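Local coordinates for protein homospermidine synthase (Legionella pneumophila subsp. pneumophila str. Philadelphia 1, PDB 2PH5) that binds NAD in a Rossmann-type domain and probably makes the polyamine homospermidine, at residues A27-I32 with Q57-S62; F166-L171 with A189-L194; I182-N187 with E420-Y425. All blocks are in the same frame, centred on the assembly; numbering follows the deposited sequence.

Contact 1. Residues A27-I32 with Q57-S62; sequences ALMPLI and QQYGVS
The methyl end of Met29, a selenomethionine in the model, meets Val61 tip to tip: CE of Met29 stands 3.5 Å from CB of Val61 and equally near its CG2. The same CE also reaches back to CB of Tyr59 at 4.0 Å, so one methyl serves both residues. Bends at chi2 (-70°) and chi3 turn the Met29 chain round to put it there. The Tyr59 side chain extends the contact the other way, crossing Pro30 at about a right angle, and its phenol OH comes against the proline ring, 3.2 Å from CG of Pro30; CB of Met29 lies 4.0 Å from CE2 of Tyr59, approaching that ring obliquely. The contact is van der Waals packing, mostly apolar, between the dinucleotide-binding helix 23-35 of the Rossmann fold, which follows the glycine-rich turn after strand 16-19, and the end of helix 55-59 with the turn leading to strand 62-65. That turn is a Schellman motif: Gly60, with phi 70°, is the C-prime residue, the N of Val61 returns to Ala56 O, and the bond from Gly60 N to Gln57 O is weak at 3.4 Å. Just past this turn, the CB of Val61 points toward helix 23-35. Farther out, Ile45 of strand 43-47 touches both Met29 and Val61; Phe21, an NAD-binding residue, touches Met29, and the rings of Phe33 and Tyr59 meet with nearly parallel planes.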
ATOM      1  N   ALA A  27      24.482   7.597  12.305  1.00 22.79           N
ATOM      2  CA  ALA A  27      23.704   8.757  12.722  1.00 23.48           C
ATOM      3  C   ALA A  27      24.046   9.243  14.128  1.00 23.97           C
ATOM      4  O   ALA A  27      23.690  10.356  14.504  1.00 24.62           O
ATOM      5  CB  ALA A  27      22.219   8.445  12.628  1.00 21.77           C
ATOM      6  N   LEU A  28      24.732   8.407  14.899  1.00 24.24           N
ATOM      7  CA  LEU A  28      25.097   8.756  16.265  1.00 24.13           C
ATOM      8  C   LEU A  28      26.327   9.655  16.311  1.00 25.93           C
ATOM      9  O   LEU A  28      26.399  10.576  17.120  1.00 25.63           O
ATOM     10  CB  LEU A  28      25.384   7.489  17.064  1.00 22.14           C
ATOM     11  CG  LEU A  28      24.936   7.431  18.529  1.00 23.13           C
ATOM     12  CD1 LEU A  28      25.699   6.323  19.228  1.00 21.55           C
ATOM     13  CD2 LEU A  28      25.180   8.737  19.228  1.00 22.67           C
HETATM   14  N   MSE A  29      27.285   9.383  15.433  1.00 28.47           N
HETATM   15  CA  MSE A  29      28.536  10.131  15.374  1.00 32.83           C
HETATM   16  C   MSE A  29      28.419  11.618  15.677  1.00 32.14           C
HETATM   17  O   MSE A  29      29.058  12.121  16.605  1.00 33.67           O
HETATM   18  CB  MSE A  29      29.191   9.942  14.013  1.00 39.22           C
HETATM   19  CG  MSE A  29      29.799   8.582  13.833  1.00 46.40           C
HETATM   20 SE   MSE A  29      31.354   8.385  14.941  1.00 60.03          SE
HETATM   21  CE  MSE A  29      32.709   8.541  13.568  1.00 50.60           C
ATOM     22  N   PRO A  30      27.604  12.346  14.899  1.00 30.72           N
ATOM     23  CA  PRO A  30      27.425  13.782  15.109  1.00 29.58           C
ATOM     24  C   PRO A  30      27.050  14.175  16.540  1.00 29.18           C
ATOM     25  O   PRO A  30      27.602  15.131  17.087  1.00 30.04           O
ATOM     26  CB  PRO A  30      26.324  14.134  14.117  1.00 28.48           C
ATOM     27  CG  PRO A  30      26.562  13.167  13.010  1.00 28.31           C
ATOM     28  CD  PRO A  30      26.810  11.891  13.744  1.00 29.66           C
ATOM     29  N   LEU A  31      26.116  13.443  17.142  1.00 27.40           N
ATOM     30  CA  LEU A  31      25.660  13.753  18.497  1.00 26.17           C
ATOM     31  C   LEU A  31      26.719  13.538  19.579  1.00 25.50           C
ATOM     32  O   LEU A  31      26.701  14.198  20.616  1.00 24.84           O
ATOM     33  CB  LEU A  31      24.389  12.949  18.841  1.00 24.05           C
ATOM     34  CG  LEU A  31      23.045  13.481  18.318  1.00 22.71           C
ATOM     35  CD1 LEU A  31      23.067  13.496  16.810  1.00 21.19           C
ATOM     36  CD2 LEU A  31      21.883  12.621  18.816  1.00 22.48           C
ATOM     37  N   ILE A  32      27.647  12.622  19.339  1.00 26.93           N
ATOM     38  CA  ILE A  32      28.692  12.355  20.314  1.00 28.91           C
ATOM     39  C   ILE A  32      29.696  13.505  20.364  1.00 32.25           C
ATOM     40  O   ILE A  32      30.116  13.936  21.441  1.00 32.55           O
ATOM     41  CB  ILE A  32      29.429  11.067  19.973  1.00 27.04           C
ATOM     42  CG1 ILE A  32      28.416   9.930  19.813  1.00 26.45           C
ATOM     43  CG2 ILE A  32      30.434  10.749  21.067  1.00 27.47           C
ATOM     44  CD1 ILE A  32      29.024   8.622  19.367  1.00 26.85           C
ATOM     45  N   GLN A  57      35.453   8.874   8.165  1.00 25.99           N
ATOM     46  CA  GLN A  57      36.542   9.687   7.637  1.00 27.86           C
ATOM     47  C   GLN A  57      36.384  11.182   7.912  1.00 26.61           C
ATOM     48  O   GLN A  57      37.374  11.887   8.099  1.00 25.68           O
ATOM     49  CB  GLN A  57      36.709   9.471   6.131  1.00 31.66           C
ATOM     50  CG  GLN A  57      37.117   8.072   5.731  1.00 37.86           C
ATOM     51  CD  GLN A  57      35.927   7.177   5.442  1.00 44.15           C
ATOM     52  OE1 GLN A  57      34.964   7.133   6.214  1.00 47.77           O
ATOM     53  NE2 GLN A  57      35.989   6.452   4.325  1.00 45.47           N
ATOM     54  N   GLN A  58      35.146  11.661   7.937  1.00 25.81           N
ATOM     55  CA  GLN A  58      34.893  13.070   8.188  1.00 26.19           C
ATOM     56  C   GLN A  58      35.247  13.445   9.617  1.00 25.99           C
ATOM     57  O   GLN A  58      35.721  14.552   9.877  1.00 25.36           O
ATOM     58  CB  GLN A  58      33.428  13.405   7.921  1.00 26.57           C
ATOM     59  CG  GLN A  58      33.005  13.175   6.479  1.00 28.05           C
ATOM     60  CD  GLN A  58      33.512  14.243   5.522  1.00 28.89           C
ATOM     61  OE1 GLN A  58      33.310  14.144   4.309  1.00 27.72           O
ATOM     62  NE2 GLN A  58      34.164  15.271   6.062  1.00 28.30           N
ATOM     63  N   TYR A  59      35.024  12.521  10.544  1.00 26.71           N
ATOM     64  CA  TYR A  59      35.330  12.778  11.943  1.00 25.93           C
ATOM     65  C   TYR A  59      36.719  12.286  12.322  1.00 26.88           C
ATOM     66  O   TYR A  59      37.238  12.628  13.387  1.00 26.75           O
ATOM     67  CB  TYR A  59      34.267  12.130  12.831  1.00 24.40           C
ATOM     68  CG  TYR A  59      32.920  12.814  12.730  1.00 24.17           C
ATOM     69  CD1 TYR A  59      32.673  14.011  13.410  1.00 23.61           C
ATOM     70  CD2 TYR A  59      31.903  12.286  11.926  1.00 23.10           C
ATOM     71  CE1 TYR A  59      31.451  14.668  13.294  1.00 22.89           C
ATOM     72  CE2 TYR A  59      30.679  12.932  11.800  1.00 21.41           C
ATOM     73  CZ  TYR A  59      30.463  14.125  12.488  1.00 24.76           C
ATOM     74  OH  TYR A  59      29.266  14.786  12.355  1.00 27.29           O
ATOM     75  N   GLY A  60      37.321  11.489  11.443  1.00 26.63           N
ATOM     76  CA  GLY A  60      38.648  10.962  11.711  1.00 26.85           C
ATOM     77  C   GLY A  60      38.648   9.921  12.817  1.00 26.49           C
ATOM     78  O   GLY A  60      39.537   9.902  13.672  1.00 26.96           O
ATOM     79  N   VAL A  61      37.644   9.054  12.809  1.00 25.60           N
ATOM     80  CA  VAL A  61      37.544   8.018  13.818  1.00 26.09           C
ATOM     81  C   VAL A  61      37.982   6.686  13.237  1.00 25.32           C
ATOM     82  O   VAL A  61      37.554   6.296  12.153  1.00 24.74           O
ATOM     83  CB  VAL A  61      36.092   7.936  14.377  1.00 25.54           C
ATOM     84  CG1 VAL A  61      35.917   6.715  15.258  1.00 21.92           C
ATOM     85  CG2 VAL A  61      35.791   9.200  15.181  1.00 24.85           C
ATOM     86  N   SER A  62      38.866   6.009  13.960  1.00 25.38           N
ATOM     87  CA  SER A  62      39.389   4.710  13.553  1.00 26.04           C
ATOM     88  C   SER A  62      38.248   3.731  13.258  1.00 24.54           C
ATOM     89  O   SER A  62      37.243   3.709  13.963  1.00 26.46           O
ATOM     90  CB  SER A  62      40.282   4.166  14.677  1.00 27.91           C
ATOM     91  OG  SER A  62      40.617   2.808  14.470  1.00 31.86           O
TER

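Contact 2. Residues F166-L171 with A189-L194; sequences FIKEAL and AEWANL
The aliphatic chain of Lys168 lies over one face of the Trp191 indole in a CH-pi contact: CG of Lys168 is 3.7 Å from the centroid of the six-membered ring and only 9° off its normal. Extended beyond CG, the lysine follows the ring system from the benzene part, where CB is 3.5 Å from CH2 of Trp191, to the pyrrole part, where CE is 3.6 Å from NE1. Apolar packing continues beside it. CD2 of Leu171 comes obliquely to CE3 of Trp191 at 3.8 Å, while CB of Leu171 is 3.8 Å from CD2 of Leu194, the two leucines running alongside and pointing opposite ways. These side chains form the contact between helix 158-176 and helix 188-197, whose short segments are 11.0 Å apart at closest approach and cross at 54°. Both helices lie in the region matching the saccharopine dehydrogenase C-terminal family, and the first also packs on its mixed sheet, Ala170 and Leu171 touching Leu363 of strand 352-364. Polar atoms join through water: one water accepts from NZ of Lys168 at 2.9 Å and from NE1 of Trp191 at 3.0 Å, lying in the indole plane at its edge. The buried lysine nitrogen also donates to the backbone oxygen of Glu419. Phe302 meets the Trp191 ring with its plane inclined at about 35°.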
ATOM      1  N   PHE A 166       7.927   8.979  27.246  1.00 27.49           N
ATOM      2  CA  PHE A 166       6.789   9.775  26.794  1.00 27.81           C
ATOM      3  C   PHE A 166       5.533   9.363  27.559  1.00 27.82           C
ATOM      4  O   PHE A 166       4.686  10.198  27.873  1.00 27.35           O
ATOM      5  CB  PHE A 166       6.545   9.618  25.281  1.00 26.55           C
ATOM      6  CG  PHE A 166       7.530  10.363  24.401  1.00 26.75           C
ATOM      7  CD1 PHE A 166       8.172  11.516  24.852  1.00 26.44           C
ATOM      8  CD2 PHE A 166       7.767   9.933  23.090  1.00 28.55           C
ATOM      9  CE1 PHE A 166       9.033  12.233  24.011  1.00 27.31           C
ATOM     10  CE2 PHE A 166       8.626  10.642  22.236  1.00 27.64           C
ATOM     11  CZ  PHE A 166       9.259  11.794  22.696  1.00 29.39           C
ATOM     12  N   ILE A 167       5.412   8.077  27.869  1.00 28.45           N
ATOM     13  CA  ILE A 167       4.240   7.616  28.594  1.00 29.38           C
ATOM     14  C   ILE A 167       4.178   8.254  29.982  1.00 28.88           C
ATOM     15  O   ILE A 167       3.127   8.737  30.400  1.00 27.85           O
ATOM     16  CB  ILE A 167       4.222   6.074  28.694  1.00 28.73           C
ATOM     17  CG1 ILE A 167       3.750   5.494  27.354  1.00 27.84           C
ATOM     18  CG2 ILE A 167       3.310   5.623  29.840  1.00 27.43           C
ATOM     19  CD1 ILE A 167       3.819   3.979  27.255  1.00 28.22           C
ATOM     20  N   LYS A 168       5.306   8.284  30.683  1.00 30.20           N
ATOM     21  CA  LYS A 168       5.345   8.883  32.013  1.00 31.22           C
ATOM     22  C   LYS A 168       5.021  10.372  31.934  1.00 32.11           C
ATOM     23  O   LYS A 168       4.299  10.903  32.773  1.00 32.48           O
ATOM     24  CB  LYS A 168       6.727   8.713  32.646  1.00 30.97           C
ATOM     25  CG  LYS A 168       7.088   7.299  33.037  1.00 28.05           C
ATOM     26  CD  LYS A 168       8.499   7.273  33.579  1.00 29.00           C
ATOM     27  CE  LYS A 168       8.881   5.915  34.149  1.00 28.93           C
ATOM     28  NZ  LYS A 168      10.204   6.009  34.831  1.00 30.18           N
ATOM     29  N   GLU A 169       5.568  11.049  30.932  1.00 33.87           N
ATOM     30  CA  GLU A 169       5.321  12.478  30.783  1.00 35.21           C
ATOM     31  C   GLU A 169       3.833  12.729  30.578  1.00 35.12           C
ATOM     32  O   GLU A 169       3.247  13.599  31.223  1.00 36.52           O
ATOM     33  CB  GLU A 169       6.123  13.044  29.604  1.00 35.36           C
ATOM     34  CG  GLU A 169       6.016  14.561  29.436  1.00 37.68           C
ATOM     35  CD  GLU A 169       6.821  15.351  30.457  1.00 39.84           C
ATOM     36  OE1 GLU A 169       6.854  14.949  31.638  1.00 42.41           O
ATOM     37  OE2 GLU A 169       7.413  16.388  30.082  1.00 39.92           O
ATOM     38  N   ALA A 170       3.222  11.947  29.693  1.00 34.64           N
ATOM     39  CA  ALA A 170       1.799  12.089  29.402  1.00 34.80           C
ATOM     40  C   ALA A 170       0.960  11.781  30.637  1.00 34.50           C
ATOM     41  O   ALA A 170      -0.021  12.469  30.924  1.00 35.05           O
ATOM     42  CB  ALA A 170       1.404  11.164  28.249  1.00 33.63           C
ATOM     43  N   LEU A 171       1.348  10.736  31.358  1.00 33.48           N
ATOM     44  CA  LEU A 171       0.638  10.341  32.564  1.00 32.33           C
ATOM     45  C   LEU A 171       0.567  11.518  33.535  1.00 32.38           C
ATOM     46  O   LEU A 171      -0.474  11.771  34.141  1.00 33.96           O
ATOM     47  CB  LEU A 171       1.340   9.141  33.209  1.00 31.58           C
ATOM     48  CG  LEU A 171       0.512   7.862  33.411  1.00 30.01           C
ATOM     49  CD1 LEU A 171      -0.422   7.657  32.256  1.00 28.29           C
ATOM     50  CD2 LEU A 171       1.436   6.665  33.581  1.00 27.42           C
ATOM     51  N   ALA A 189       4.758   0.276  40.629  1.00 39.38           N
ATOM     52  CA  ALA A 189       3.422   0.201  41.222  1.00 38.81           C
ATOM     53  C   ALA A 189       2.731   1.564  41.243  1.00 38.10           C
ATOM     54  O   ALA A 189       1.549   1.670  40.922  1.00 37.78           O
ATOM     55  CB  ALA A 189       3.511  -0.369  42.639  1.00 37.21           C
ATOM     56  N   GLU A 190       3.469   2.605  41.624  1.00 38.57           N
ATOM     57  CA  GLU A 190       2.912   3.950  41.672  1.00 39.13           C
ATOM     58  C   GLU A 190       2.556   4.447  40.276  1.00 38.10           C
ATOM     59  O   GLU A 190       1.549   5.132  40.096  1.00 40.76           O
ATOM     60  CB  GLU A 190       3.895   4.924  42.330  1.00 41.35           C
ATOM     61  CG  GLU A 190       4.202   4.618  43.788  1.00 44.56           C
ATOM     62  CD  GLU A 190       4.915   5.761  44.491  1.00 48.11           C
ATOM     63  OE1 GLU A 190       5.973   6.212  43.997  1.00 50.28           O
ATOM     64  OE2 GLU A 190       4.418   6.208  45.545  1.00 50.21           O
ATOM     65  N   TRP A 191       3.380   4.108  39.286  1.00 34.30           N
ATOM     66  CA  TRP A 191       3.110   4.527  37.916  1.00 29.81           C
ATOM     67  C   TRP A 191       1.873   3.806  37.409  1.00 29.23           C
ATOM     68  O   TRP A 191       1.017   4.400  36.753  1.00 28.68           O
ATOM     69  CB  TRP A 191       4.301   4.213  37.006  1.00 27.41           C
ATOM     70  CG  TRP A 191       5.379   5.247  37.047  1.00 23.87           C
ATOM     71  CD1 TRP A 191       6.655   5.084  37.502  1.00 23.90           C
ATOM     72  CD2 TRP A 191       5.278   6.611  36.617  1.00 21.79           C
ATOM     73  NE1 TRP A 191       7.353   6.262  37.381  1.00 25.01           N
ATOM     74  CE2 TRP A 191       6.531   7.213  36.843  1.00 21.55           C
ATOM     75  CE3 TRP A 191       4.248   7.380  36.065  1.00 21.43           C
ATOM     76  CZ2 TRP A 191       6.782   8.554  36.534  1.00 23.01           C
ATOM     77  CZ3 TRP A 191       4.497   8.715  35.760  1.00 21.93           C
ATOM     78  CH2 TRP A 191       5.755   9.287  35.996  1.00 21.32           C
ATOM     79  N   ALA A 192       1.788   2.518  37.720  1.00 27.88           N
ATOM     80  CA  ALA A 192       0.648   1.712  37.311  1.00 27.20           C
ATOM     81  C   ALA A 192      -0.605   2.281  37.963  1.00 28.12           C
ATOM     82  O   ALA A 192      -1.638   2.437  37.316  1.00 26.94           O
ATOM     83  CB  ALA A 192       0.853   0.267  37.739  1.00 24.82           C
ATOM     84  N   ASN A 193      -0.495   2.601  39.250  1.00 29.87           N
ATOM     85  CA  ASN A 193      -1.610   3.146  40.012  1.00 30.41           C
ATOM     86  C   ASN A 193      -2.122   4.456  39.418  1.00 30.65           C
ATOM     87  O   ASN A 193      -3.330   4.670  39.338  1.00 30.69           O
ATOM     88  CB  ASN A 193      -1.186   3.332  41.467  1.00 31.60           C
ATOM     89  CG  ASN A 193      -2.128   4.219  42.236  1.00 33.61           C
ATOM     90  OD1 ASN A 193      -1.948   5.442  42.276  1.00 33.96           O
ATOM     91  ND2 ASN A 193      -3.153   3.620  42.842  1.00 32.27           N
ATOM     92  N   LEU A 194      -1.200   5.327  39.011  1.00 31.23           N
ATOM     93  CA  LEU A 194      -1.561   6.598  38.394  1.00 29.86           C
ATOM     94  C   LEU A 194      -2.277   6.334  37.079  1.00 32.32           C
ATOM     95  O   LEU A 194      -3.212   7.044  36.721  1.00 34.02           O
ATOM     96  CB  LEU A 194      -0.318   7.450  38.123  1.00 27.72           C
ATOM     97  CG  LEU A 194      -0.564   8.679  37.233  1.00 24.40           C
ATOM     98  CD1 LEU A 194      -1.528   9.617  37.917  1.00 22.63           C
ATOM     99  CD2 LEU A 194       0.742   9.383  36.935  1.00 23.45           C
TER
HETATM  100  O   HOH W   1      10.343   5.959  37.747  1.00 42.10           O

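Contact 3. Residues I182-N187 with E420-Y425; sequences INRPKN and EVDHQY
Bends at chi2 (-113°) and chi3 (-69°) turn the Arg184 chain so that its guanidinium meets Asp422, His423 and Gln424 at the start of helix 423-430. On the other side of the contact, His423 has CG between its backbone N and carbonyl carbon (chi1 65°), and this brings the CE1 end of the imidazole toward the arginine. The motif is a helix N-terminus: Asp422 is the N-cap, and its OD2 accepts a weak capping bond from Tyr425 N at 3.4 Å. The other carboxylate oxygen, OD1, forms a salt bridge with NH1 of Arg184 at 3.2 Å. Here the evidence is for attraction between charges alone, because OD1 sits 3.1 Å above the guanidinium plane, over its centre, and no N-H points at it. One carboxylate thus has both duties, and the arginine charge beside it would be expected to favour its ionised form.

The side chains of His423 and Arg184 lie alongside, running opposite ways, with ring and guanidinium nearly perpendicular. CD of Arg184 lies at the imidazole edge, 3.7 Å from CE1 of His423. The contact ties the loop between helix 158-176 and helix 188-197 to the start of a helix far along the chain. His165, Glu169 and Leu172 of helix 158-176 touch the His423 side chain. At the end of the arginine, NH2 of Arg184 stands 3.2 Å from CE1 of His423, an approach oblique to both flat groups.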
ATOM      1  N   ILE A 182      -0.305  15.588  42.661  1.00 65.36           N
ATOM      2  CA  ILE A 182       0.419  14.594  43.440  1.00 65.22           C
ATOM      3  C   ILE A 182       1.922  14.704  43.226  1.00 64.17           C
ATOM      4  O   ILE A 182       2.398  15.628  42.566  1.00 64.25           O
ATOM      5  CB  ILE A 182      -0.034  13.157  43.080  1.00 65.91           C
ATOM      6  CG1 ILE A 182       0.447  12.767  41.675  1.00 66.36           C
ATOM      7  CG2 ILE A 182      -1.550  13.068  43.162  1.00 67.06           C
ATOM      8  CD1 ILE A 182      -0.199  13.533  40.539  1.00 65.81           C
ATOM      9  N   ASN A 183       2.664  13.761  43.796  1.00 63.22           N
ATOM     10  CA  ASN A 183       4.112  13.755  43.660  1.00 63.11           C
ATOM     11  C   ASN A 183       4.493  12.819  42.520  1.00 62.89           C
ATOM     12  O   ASN A 183       3.771  11.868  42.224  1.00 62.70           O
ATOM     13  CB  ASN A 183       4.778  13.277  44.955  1.00 63.14           C
ATOM     14  CG  ASN A 183       4.271  14.013  46.185  1.00 63.47           C
ATOM     15  OD1 ASN A 183       3.148  13.787  46.638  1.00 64.40           O
ATOM     16  ND2 ASN A 183       5.098  14.899  46.728  1.00 62.52           N
ATOM     17  N   ARG A 184       5.625  13.095  41.881  1.00 61.94           N
ATOM     18  CA  ARG A 184       6.093  12.266  40.781  1.00 61.25           C
ATOM     19  C   ARG A 184       6.358  10.863  41.329  1.00 59.06           C
ATOM     20  O   ARG A 184       7.243  10.674  42.163  1.00 59.65           O
ATOM     21  CB  ARG A 184       7.376  12.858  40.189  1.00 63.79           C
ATOM     22  CG  ARG A 184       7.635  12.450  38.745  1.00 66.71           C
ATOM     23  CD  ARG A 184       8.855  11.557  38.602  1.00 68.89           C
ATOM     24  NE  ARG A 184      10.108  12.262  38.857  1.00 72.50           N
ATOM     25  CZ  ARG A 184      10.528  13.334  38.186  1.00 74.04           C
ATOM     26  NH1 ARG A 184      11.692  13.901  38.494  1.00 75.18           N
ATOM     27  NH2 ARG A 184       9.788  13.849  37.214  1.00 73.73           N
ATOM     28  N   PRO A 185       5.590   9.862  40.865  1.00 56.58           N
ATOM     29  CA  PRO A 185       5.737   8.472  41.311  1.00 55.45           C
ATOM     30  C   PRO A 185       7.136   7.912  41.099  1.00 54.23           C
ATOM     31  O   PRO A 185       7.847   8.332  40.189  1.00 54.15           O
ATOM     32  CB  PRO A 185       4.678   7.734  40.493  1.00 55.28           C
ATOM     33  CG  PRO A 185       4.575   8.554  39.255  1.00 54.76           C
ATOM     34  CD  PRO A 185       4.609   9.958  39.772  1.00 54.99           C
ATOM     35  N   LYS A 186       7.532   6.965  41.945  1.00 52.92           N
ATOM     36  CA  LYS A 186       8.859   6.373  41.828  1.00 53.44           C
ATOM     37  C   LYS A 186       8.837   4.951  41.289  1.00 52.28           C
ATOM     38  O   LYS A 186       9.219   4.699  40.148  1.00 54.82           O
ATOM     39  CB  LYS A 186       9.580   6.380  43.179  1.00 54.00           C
ATOM     40  CG  LYS A 186       9.679   7.747  43.834  1.00 55.05           C
ATOM     41  CD  LYS A 186       8.487   8.015  44.738  1.00 55.87           C
ATOM     42  CE  LYS A 186       8.471   7.056  45.918  1.00 56.39           C
ATOM     43  NZ  LYS A 186       9.706   7.177  46.750  1.00 56.52           N
ATOM     44  N   ASN A 187       8.394   4.018  42.114  1.00 49.42           N
ATOM     45  CA  ASN A 187       8.348   2.626  41.707  1.00 47.28           C
ATOM     46  C   ASN A 187       7.306   2.398  40.615  1.00 45.90           C
ATOM     47  O   ASN A 187       6.475   3.267  40.331  1.00 45.78           O
ATOM     48  CB  ASN A 187       8.017   1.771  42.918  1.00 46.82           C
ATOM     49  CG  ASN A 187       6.727   2.187  43.560  1.00 47.02           C
ATOM     50  OD1 ASN A 187       5.657   2.001  42.990  1.00 47.50           O
ATOM     51  ND2 ASN A 187       6.817   2.778  44.742  1.00 48.76           N
ATOM     52  N   GLU A 420      13.155   2.309  34.253  1.00 35.55           N
ATOM     53  CA  GLU A 420      13.803   2.619  35.516  1.00 35.73           C
ATOM     54  C   GLU A 420      14.582   3.937  35.483  1.00 37.23           C
ATOM     55  O   GLU A 420      15.264   4.286  36.453  1.00 38.52           O
ATOM     56  CB  GLU A 420      14.751   1.490  35.898  1.00 35.93           C
ATOM     57  CG  GLU A 420      14.072   0.165  36.163  1.00 39.37           C
ATOM     58  CD  GLU A 420      15.052  -0.992  36.113  1.00 42.83           C
ATOM     59  OE1 GLU A 420      15.406  -1.417  34.992  1.00 44.04           O
ATOM     60  OE2 GLU A 420      15.481  -1.465  37.190  1.00 45.91           O
ATOM     61  N   VAL A 421      14.486   4.669  34.377  1.00 35.39           N
ATOM     62  CA  VAL A 421      15.193   5.941  34.239  1.00 34.78           C
ATOM     63  C   VAL A 421      14.235   7.128  34.334  1.00 35.12           C
ATOM     64  O   VAL A 421      13.103   7.068  33.841  1.00 35.83           O
ATOM     65  CB  VAL A 421      15.945   5.996  32.882  1.00 35.63           C
ATOM     66  CG1 VAL A 421      16.797   7.255  32.787  1.00 31.54           C
ATOM     67  CG2 VAL A 421      16.797   4.750  32.727  1.00 35.66           C
ATOM     68  N   ASP A 422      14.697   8.202  34.971  1.00 34.50           N
ATOM     69  CA  ASP A 422      13.897   9.417  35.151  1.00 34.16           C
ATOM     70  C   ASP A 422      13.588  10.056  33.796  1.00 32.39           C
ATOM     71  O   ASP A 422      14.483  10.559  33.114  1.00 31.19           O
ATOM     72  CB  ASP A 422      14.663  10.400  36.050  1.00 35.66           C
ATOM     73  CG  ASP A 422      13.914  11.693  36.271  1.00 38.78           C
ATOM     74  OD1 ASP A 422      12.687  11.638  36.526  1.00 42.23           O
ATOM     75  OD2 ASP A 422      14.549  12.760  36.205  1.00 39.31           O
ATOM     76  N   HIS A 423      12.315  10.045  33.416  1.00 30.98           N
ATOM     77  CA  HIS A 423      11.906  10.580  32.121  1.00 31.73           C
ATOM     78  C   HIS A 423      12.312  12.040  31.847  1.00 31.74           C
ATOM     79  O   HIS A 423      12.766  12.364  30.746  1.00 30.41           O
ATOM     80  CB  HIS A 423      10.391  10.407  31.948  1.00 31.37           C
ATOM     81  CG  HIS A 423       9.587  11.199  32.926  1.00 32.52           C
ATOM     82  ND1 HIS A 423       9.619  10.954  34.281  1.00 30.40           N
ATOM     83  CD2 HIS A 423       8.793  12.282  32.754  1.00 31.01           C
ATOM     84  CE1 HIS A 423       8.885  11.859  34.903  1.00 32.13           C
ATOM     85  NE2 HIS A 423       8.373  12.677  33.999  1.00 32.19           N
ATOM     86  N   GLN A 424      12.172  12.904  32.850  1.00 31.49           N
ATOM     87  CA  GLN A 424      12.513  14.317  32.706  1.00 32.18           C
ATOM     88  C   GLN A 424      13.991  14.526  32.359  1.00 30.70           C
ATOM     89  O   GLN A 424      14.338  15.397  31.560  1.00 30.44           O
ATOM     90  CB  GLN A 424      12.148  15.072  33.992  1.00 34.80           C
ATOM     91  CG  GLN A 424      12.403  16.571  33.940  1.00 38.82           C
ATOM     92  CD  GLN A 424      12.141  17.271  35.273  1.00 42.82           C
ATOM     93  OE1 GLN A 424      12.670  18.361  35.525  1.00 42.76           O
ATOM     94  NE2 GLN A 424      11.318  16.652  36.126  1.00 44.87           N
ATOM     95  N   TYR A 425      14.859  13.721  32.957  1.00 28.62           N
ATOM     96  CA  TYR A 425      16.286  13.813  32.689  1.00 26.79           C
ATOM     97  C   TYR A 425      16.544  13.538  31.214  1.00 26.99           C
ATOM     98  O   TYR A 425      17.227  14.307  30.529  1.00 27.11           O
ATOM     99  CB  TYR A 425      17.028  12.780  33.526  1.00 26.05           C
ATOM    100  CG  TYR A 425      18.528  12.755  33.354  1.00 26.56           C
ATOM    101  CD1 TYR A 425      19.363  13.229  34.367  1.00 26.48           C
ATOM    102  CD2 TYR A 425      19.116  12.182  32.219  1.00 24.67           C
ATOM    103  CE1 TYR A 425      20.745  13.123  34.269  1.00 26.92           C
ATOM    104  CE2 TYR A 425      20.499  12.072  32.107  1.00 24.54           C
ATOM    105  CZ  TYR A 425      21.308  12.542  33.140  1.00 26.95           C
ATOM    106  OH  TYR A 425      22.673  12.400  33.064  1.00 27.20           O
TER

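In the fold
Contacts 2 and 3 adjoin, their centres 8 Å apart, and their segments alternate along the chain. Pro185 follows Arg184 and packs on the indole, its CG 3.4 Å from CD2 of Trp191, while NZ of Lys168 makes a weak hydrogen bond, 3.2 Å, to O of Val421. Asn187 caps helix 188-197 through Glu190 N, tying the loop of contact 3 to a helix of contact 2. Contact 1 stands apart in the NAD-binding domain, its centre 36 Å from that of contact 2 and 33 Å from that of contact 3. The side chain of Met29 is about 11 Å from bound NAD; contacts 2 and 3 lie away from the NAD-binding residues.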